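Local coordinates for FAD-binding PCMH-type domain-containing protein (Gibberella zeae, PDB 6YJO) that probably acts as an FAD-dependent oxidoreductase, perhaps on oligosaccharides, with its flavin bound covalently through two side chains, at residues Asp124-Asn129 against Ala146-Gln151; Thr242-Glu247 against Ala295-Ala300; Gln322-Tyr327 against Gln331-Arg336. All blocks are in the same frame, centred on the assembly; numbering follows the deposited sequence.

In the fold
Interactions 1, 2 and 3 follow one another along the chain, each closing before the next opens. Interaction 1 packs helix 142-152 on strand 126-128 in the FAD-binding part, whereas interaction 2 packs helix 294-308 on strand 242-248 of the large antiparallel sheet; their centres lie about 30 Å apart and the two contacts do not touch, with nearest atoms about 13 Å apart. Interaction 3, at helix 320-326 and the loop after it, touches both. Leu324 of the helix packs on Ala146 of interaction 1 and Met323 on Pro243 of interaction 2, so helix 320-326 joins the FAD-binding part to the sheet. The loop adds a salt bridge of 3.0 Å from Arg336 NE to Asp124 OD2.

Interaction 1: residues Asp124-Asn129 against Ala146-Gln151; sequences DTVTLN and ATDLFQ
A helical bond of 3.1 Å from Phe150 N to Ala146 O holds the turn of helix 142-152 on which Asp148 and Leu149 face Val126 and Leu128 of strand 126-128. Across this gap the contact is purely van der Waals. The two elements run nearly in the same direction, their axes 26° apart and 8.4 Å from each other at closest approach. Val126 points toward the helix and meets it with its branch point: its CB lies 3.9 Å from CB of Asp148 and 4.0 Å from Asp148 OD2, so methylene and one carboxylate oxygen both come up beside the valine, the two side chains crossing obliquely. Val126 CG1 stands anti to the backbone N (chi1 179°), which carries this methyl onward to CD2 of Leu149, also at 3.9 Å. The two aliphatic side chains cross there at about a right angle, and both are buried. Leu128, two residues on along the same strand face, touches the same Leu149 methyl more loosely: its CB is 4.3 Å from Leu149 CD2, while its CD2 methyl rests 4.0 Å from Leu149 O. Thr127, between them, has its CB on the other face. Strand 126-128 pairs antiparallel with strand 133-137, whose Val136 and Cys134 extend the apolar layer at Val126 and Leu149; elsewhere on helix 142-152, Ala146 and Phe150 pack against helix 320-326.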
# COMPACT_ATOMS: atom_id res chain seq x y z
N ASP A 124 0.63 -4.14 -18.70
CA ASP A 124 1.72 -3.60 -17.89
C ASP A 124 2.63 -2.65 -18.67
O ASP A 124 3.78 -2.44 -18.27
CB ASP A 124 2.55 -4.73 -17.28
CG ASP A 124 3.27 -5.56 -18.33
OD1 ASP A 124 3.16 -5.24 -19.53
OD2 ASP A 124 3.96 -6.53 -17.95
N THR A 125 2.15 -2.07 -19.76
CA THR A 125 3.00 -1.21 -20.58
C THR A 125 3.25 0.12 -19.87
O THR A 125 2.30 0.80 -19.46
CB THR A 125 2.37 -0.98 -21.95
OG1 THR A 125 2.17 -2.24 -22.61
CG2 THR A 125 3.26 -0.09 -22.81
N VAL A 126 4.53 0.49 -19.73
CA VAL A 126 4.94 1.79 -19.21
C VAL A 126 5.33 2.67 -20.39
O VAL A 126 5.87 2.18 -21.39
CB VAL A 126 6.12 1.66 -18.22
CG1 VAL A 126 6.54 3.03 -17.71
CG2 VAL A 126 5.75 0.74 -17.06
N THR A 127 5.03 3.96 -20.28
CA THR A 127 5.35 4.93 -21.33
C THR A 127 5.73 6.25 -20.67
O THR A 127 4.92 6.83 -19.94
CB THR A 127 4.16 5.12 -22.28
OG1 THR A 127 3.96 3.92 -23.05
CG2 THR A 127 4.39 6.29 -23.22
N LEU A 128 6.95 6.71 -20.93
CA LEU A 128 7.48 7.96 -20.39
C LEU A 128 7.40 9.03 -21.47
O LEU A 128 8.01 8.89 -22.54
CB LEU A 128 8.92 7.78 -19.92
CG LEU A 128 9.67 9.05 -19.47
CD1 LEU A 128 8.97 9.74 -18.31
CD2 LEU A 128 11.10 8.71 -19.10
N ASN A 129 6.64 10.09 -21.20
CA ASN A 129 6.50 11.21 -22.12
C ASN A 129 7.65 12.20 -21.93
O ASN A 129 8.43 12.11 -20.98
CB ASN A 129 5.16 11.91 -21.90
CG ASN A 129 3.98 11.02 -22.24
OD1 ASN A 129 3.87 10.51 -23.36
ND2 ASN A 129 3.08 10.83 -21.28
N ALA A 146 9.70 1.04 -12.05
CA ALA A 146 10.99 1.69 -11.82
C ALA A 146 12.01 1.28 -12.88
O ALA A 146 12.82 2.11 -13.32
CB ALA A 146 11.51 1.33 -10.43
N THR A 147 11.98 0.02 -13.30
CA THR A 147 12.94 -0.46 -14.29
C THR A 147 12.74 0.25 -15.62
O THR A 147 13.72 0.63 -16.28
CB THR A 147 12.81 -1.98 -14.46
OG1 THR A 147 13.23 -2.63 -13.26
CG2 THR A 147 13.65 -2.46 -15.64
N ASP A 148 11.49 0.44 -16.04
CA ASP A 148 11.22 1.06 -17.34
C ASP A 148 11.33 2.58 -17.29
O ASP A 148 11.64 3.20 -18.32
CB ASP A 148 9.84 0.64 -17.84
CG ASP A 148 9.87 -0.69 -18.57
OD1 ASP A 148 10.80 -1.48 -18.33
OD2 ASP A 148 8.96 -0.93 -19.39
N LEU A 149 11.07 3.20 -16.14
CA LEU A 149 11.17 4.65 -16.06
C LEU A 149 12.61 5.12 -15.99
O LEU A 149 12.97 6.15 -16.58
CB LEU A 149 10.40 5.17 -14.84
CG LEU A 149 8.87 5.17 -14.92
CD1 LEU A 149 8.30 5.69 -13.61
CD2 LEU A 149 8.39 6.01 -16.08
N PHE A 150 13.46 4.37 -15.28
CA PHE A 150 14.88 4.72 -15.20
C PHE A 150 15.61 4.45 -16.50
O PHE A 150 16.65 5.07 -16.75
CB PHE A 150 15.53 3.95 -14.05
CG PHE A 150 16.99 4.25 -13.86
CD1 PHE A 150 17.96 3.51 -14.53
CD2 PHE A 150 17.40 5.27 -13.01
CE1 PHE A 150 19.30 3.79 -14.36
CE2 PHE A 150 18.74 5.55 -12.84
CZ PHE A 150 19.70 4.81 -13.51
N GLN A 151 15.09 3.54 -17.34
CA GLN A 151 15.73 3.19 -18.60
C GLN A 151 15.13 3.91 -19.80
O GLN A 151 15.84 4.14 -20.78
CB GLN A 151 15.65 1.68 -18.82
CG GLN A 151 16.56 1.17 -19.94
CD GLN A 151 15.82 0.94 -21.24
OE1 GLN A 151 15.97 1.71 -22.20
NE2 GLN A 151 15.01 -0.11 -21.29

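Interaction 2: residues Thr242-Glu247 against Ala295-Ala300; sequences TPFSIE and ANLNTA
Thr242 opens strand 242-248, part of the large antiparallel sheet, against which helix 294-308 packs in an alpha-on-beta layer. OG1 of the threonine lies beside the backbone N (chi1 -52°), which puts CG2 anti to it and presents this methyl to Leu297, 3.9 Å from CG2 to Leu297 CD2. The hydroxyl OG1 is engaged elsewhere, hydrogen-bonded to Gly292 O and to Thr317 OG1. Pro243 turns its ring away from this helix, toward Met323, Lys326 and Tyr327 near helix 320-326. Phe244 brings the chain back and carries the larger share of the strand's contact. Its CG sits between the backbone N and the carbonyl carbon (chi1 63°), and Leu297 sets one methyl over the ring face and the other at its root. CD2 of Leu297 lies 3.9 Å from Phe244 CB; CD1 of Leu297 rides over the face, 4.1 Å from the centroid and 26° off the ring normal, a CH-pi contact. Thr242 O lies at the edge of that ring, in its plane, while Leu273 and Met275 of strand 273-280 add apolar neighbours. Ser245 pairs by its backbone with Ser313 and Thr314, and Ile246 with Ile286, so this strand is bonded on both flanks. All three touching residues are buried. Leu297 is the helix residue that meets Thr242 and Phe244, while Asn296, Leu297 and Ala300 also lie on Tyr290 of strand 283-290. Behind Leu297, Ala300 N bonds to Asn296 O at 3.0 Å.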
# COMPACT_ATOMS: atom_id res chain seq x y z
N THR A 242 22.11 6.83 -0.54
CA THR A 242 22.80 6.11 0.53
C THR A 242 21.82 5.35 1.41
O THR A 242 21.20 5.95 2.31
CB THR A 242 23.62 7.09 1.38
OG1 THR A 242 24.46 7.88 0.53
CG2 THR A 242 24.49 6.33 2.39
N PRO A 243 21.64 4.05 1.20
CA PRO A 243 20.96 3.24 2.22
C PRO A 243 21.80 3.16 3.49
O PRO A 243 23.02 3.34 3.47
CB PRO A 243 20.83 1.86 1.55
CG PRO A 243 21.00 2.10 0.09
CD PRO A 243 21.88 3.30 -0.05
N PHE A 244 21.12 2.90 4.60
CA PHE A 244 21.80 2.72 5.88
C PHE A 244 20.99 1.83 6.80
O PHE A 244 19.77 1.71 6.67
CB PHE A 244 22.08 4.07 6.56
CG PHE A 244 20.83 4.85 6.93
CD1 PHE A 244 20.21 5.66 6.00
CD2 PHE A 244 20.31 4.78 8.21
CE1 PHE A 244 19.08 6.39 6.34
CE2 PHE A 244 19.17 5.50 8.55
CZ PHE A 244 18.56 6.30 7.61
N SER A 245 21.70 1.18 7.73
CA SER A 245 21.10 0.46 8.85
C SER A 245 21.82 0.85 10.13
O SER A 245 23.00 1.18 10.12
CB SER A 245 21.17 -1.06 8.65
OG SER A 245 22.47 -1.55 8.92
N ILE A 246 21.07 0.83 11.24
CA ILE A 246 21.61 0.95 12.59
C ILE A 246 21.03 -0.20 13.39
O ILE A 246 19.81 -0.24 13.62
CB ILE A 246 21.27 2.29 13.25
CG1 ILE A 246 21.82 3.48 12.44
CG2 ILE A 246 21.80 2.31 14.67
CD1 ILE A 246 20.74 4.30 11.76
N GLU A 247 21.88 -1.13 13.81
CA GLU A 247 21.44 -2.27 14.61
C GLU A 247 21.44 -1.91 16.09
O GLU A 247 22.35 -1.24 16.58
CB GLU A 247 22.36 -3.47 14.36
CG GLU A 247 22.51 -3.85 12.90
CD GLU A 247 23.37 -5.07 12.70
OE1 GLU A 247 23.83 -5.65 13.71
OE2 GLU A 247 23.60 -5.47 11.54
N ALA A 295 28.69 11.47 4.13
CA ALA A 295 29.06 12.49 5.10
C ALA A 295 27.89 13.40 5.44
O ALA A 295 27.79 13.88 6.57
CB ALA A 295 30.24 13.30 4.58
N ASN A 296 26.99 13.65 4.48
CA ASN A 296 25.81 14.44 4.79
C ASN A 296 24.81 13.65 5.61
O ASN A 296 24.19 14.20 6.53
CB ASN A 296 25.15 14.95 3.51
CG ASN A 296 25.93 16.07 2.85
OD1 ASN A 296 26.12 16.08 1.63
ND2 ASN A 296 26.39 17.03 3.65
N LEU A 297 24.64 12.36 5.30
CA LEU A 297 23.82 11.50 6.15
C LEU A 297 24.32 11.53 7.58
O LEU A 297 23.52 11.59 8.53
CB LEU A 297 23.83 10.07 5.60
CG LEU A 297 23.28 8.95 6.49
CD1 LEU A 297 21.77 9.05 6.61
CD2 LEU A 297 23.68 7.59 5.95
N ASN A 298 25.64 11.49 7.77
CA ASN A 298 26.21 11.51 9.11
C ASN A 298 25.77 12.74 9.89
O ASN A 298 25.47 12.66 11.08
CB ASN A 298 27.73 11.43 9.02
CG ASN A 298 28.22 10.06 8.61
OD1 ASN A 298 27.58 9.04 8.90
ND2 ASN A 298 29.36 10.01 7.93
N THR A 299 25.74 13.91 9.23
CA THR A 299 25.31 15.11 9.92
C THR A 299 23.81 15.09 10.21
O THR A 299 23.37 15.62 11.24
CB THR A 299 25.67 16.35 9.10
OG1 THR A 299 25.24 16.16 7.74
CG2 THR A 299 27.17 16.60 9.14
N ALA A 300 23.02 14.49 9.33
CA ALA A 300 21.58 14.43 9.55
C ALA A 300 21.24 13.51 10.72
O ALA A 300 20.30 13.78 11.48
CB ALA A 300 20.86 13.96 8.29

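Interaction 3: residues Gln322-Tyr327 against Gln331-Arg336; sequences QMLNKY and QALDQR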
# COMPACT_ATOMS: atom_id res chain seq x y z
N GLN A 322 20.16 0.57 -7.47
CA GLN A 322 20.86 -0.22 -6.47
C GLN A 322 20.10 -0.20 -5.14
O GLN A 322 19.96 -1.24 -4.49
CB GLN A 322 22.28 0.31 -6.30
CG GLN A 322 23.29 -0.73 -5.87
CD GLN A 322 24.72 -0.30 -6.18
OE1 GLN A 322 24.98 0.86 -6.50
NE2 GLN A 322 25.65 -1.24 -6.08
N MET A 323 19.61 0.97 -4.74
CA MET A 323 18.87 1.07 -3.48
C MET A 323 17.57 0.28 -3.54
O MET A 323 17.18 -0.36 -2.55
CB MET A 323 18.60 2.53 -3.15
CG MET A 323 17.69 2.76 -1.94
SD MET A 323 15.92 2.64 -2.30
CE MET A 323 15.74 3.81 -3.65
N LEU A 324 16.87 0.32 -4.68
CA LEU A 324 15.64 -0.45 -4.81
C LEU A 324 15.91 -1.95 -4.74
O LEU A 324 15.08 -2.71 -4.24
CB LEU A 324 14.94 -0.09 -6.12
CG LEU A 324 14.41 1.34 -6.24
CD1 LEU A 324 13.82 1.60 -7.62
CD2 LEU A 324 13.39 1.65 -5.15
N ASN A 325 17.07 -2.39 -5.24
CA ASN A 325 17.43 -3.80 -5.14
C ASN A 325 17.82 -4.19 -3.72
O ASN A 325 17.54 -5.31 -3.28
CB ASN A 325 18.57 -4.13 -6.10
CG ASN A 325 18.07 -4.51 -7.48
OD1 ASN A 325 17.35 -5.50 -7.65
ND2 ASN A 325 18.46 -3.74 -8.49
N LYS A 326 18.47 -3.28 -2.98
CA LYS A 326 18.90 -3.63 -1.62
C LYS A 326 17.71 -3.82 -0.70
O LYS A 326 17.81 -4.58 0.28
CB LYS A 326 19.83 -2.55 -1.07
CG LYS A 326 20.26 -2.80 0.38
CD LYS A 326 21.65 -2.22 0.67
CE LYS A 326 22.08 -2.51 2.10
NZ LYS A 326 21.16 -1.89 3.11
N TYR A 327 16.59 -3.16 -0.98
CA TYR A 327 15.40 -3.24 -0.15
C TYR A 327 14.28 -4.04 -0.81
O TYR A 327 13.16 -4.07 -0.29
CB TYR A 327 14.91 -1.83 0.20
CG TYR A 327 15.71 -1.16 1.30
CD1 TYR A 327 15.75 -1.70 2.58
CD2 TYR A 327 16.40 0.02 1.06
CE1 TYR A 327 16.47 -1.10 3.58
CE2 TYR A 327 17.12 0.64 2.07
CZ TYR A 327 17.15 0.07 3.32
OH TYR A 327 17.86 0.68 4.33
N GLN A 331 14.00 -10.08 -4.22
CA GLN A 331 13.17 -10.17 -5.41
C GLN A 331 13.73 -9.27 -6.51
O GLN A 331 14.00 -8.09 -6.29
CB GLN A 331 11.73 -9.77 -5.09
CG GLN A 331 10.91 -10.89 -4.48
CD GLN A 331 9.90 -11.47 -5.45
OE1 GLN A 331 10.01 -12.61 -5.87
NE2 GLN A 331 8.90 -10.66 -5.80
N ALA A 332 13.88 -9.84 -7.71
CA ALA A 332 14.35 -9.06 -8.85
C ALA A 332 13.35 -7.96 -9.18
O ALA A 332 12.14 -8.17 -9.15
CB ALA A 332 14.57 -9.98 -10.05
N LEU A 333 13.87 -6.77 -9.52
CA LEU A 333 13.01 -5.60 -9.68
C LEU A 333 11.97 -5.82 -10.78
O LEU A 333 10.77 -5.77 -10.53
CB LEU A 333 13.86 -4.36 -9.97
CG LEU A 333 14.54 -3.64 -8.80
CD1 LEU A 333 14.88 -2.22 -9.20
CD2 LEU A 333 13.68 -3.64 -7.53
N ASP A 334 12.43 -6.11 -12.00
CA ASP A 334 11.53 -6.15 -13.15
C ASP A 334 10.56 -7.32 -13.06
O ASP A 334 10.66 -8.27 -13.85
CB ASP A 334 12.35 -6.22 -14.45
CG ASP A 334 11.51 -5.98 -15.69
OD1 ASP A 334 10.27 -5.83 -15.55
OD2 ASP A 334 12.07 -5.93 -16.80
N GLN A 335 9.62 -7.26 -12.12
CA GLN A 335 8.62 -8.31 -11.96
C GLN A 335 7.54 -8.16 -13.02
O GLN A 335 7.03 -7.06 -13.25
CB GLN A 335 7.97 -8.25 -10.57
CG GLN A 335 8.83 -8.74 -9.41
CD GLN A 335 9.32 -10.17 -9.59
OE1 GLN A 335 8.73 -10.94 -10.35
NE2 GLN A 335 10.40 -10.51 -8.91
N ARG A 336 7.17 -9.27 -13.66
CA ARG A 336 6.11 -9.29 -14.65
C ARG A 336 5.37 -10.61 -14.57
O ARG A 336 5.68 -11.48 -13.74
CB ARG A 336 6.66 -9.08 -16.07
CG ARG A 336 7.36 -7.75 -16.27
CD ARG A 336 7.83 -7.57 -17.70
NE ARG A 336 6.73 -7.34 -18.63
CZ ARG A 336 6.84 -6.71 -19.79
NH1 ARG A 336 8.01 -6.22 -20.19
NH2 ARG A 336 5.77 -6.56 -20.56
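Leu333 overlaps the last turn of helix 320-326, its isobutyl group lying against Leu324 and over the amide of Asn325. The loop after the helix folds back here, and an inverse gamma turn centred on Asp334 then redirects it. With CG anti to the carbonyl carbon (chi1 -80°), Leu333 sets both methyls against Leu324: CD1 reaches CB of Leu324 at 3.7 Å, and CD2 rests 3.7 Å from Leu324 O. CG of Leu333 lies over the flat of the Asn325 amide, 3.6 Å from OD1 and 3.9 Å from ND2, and CD1 of Leu333 also comes to 4.0 Å from Asn325 ND2. A weak bond from Asn325 ND2 to Ile321 O, one turn back, helps to fix the rotation of that amide. Leu333 is buried and Asn325 exposed. Helix 142-152 packs on the same region, with Ala146 on Leu324 and Thr147 on Leu333. The beginning of the returning loop runs close to the cofactor: the Gln331 side chain is about 6 Å from that of His102, which with Cys162 holds the FAD covalently. At the helix end, Tyr327 is the first residue to leave helical geometry, yet its backbone N still bonds to Met323 O at 3.3 Å.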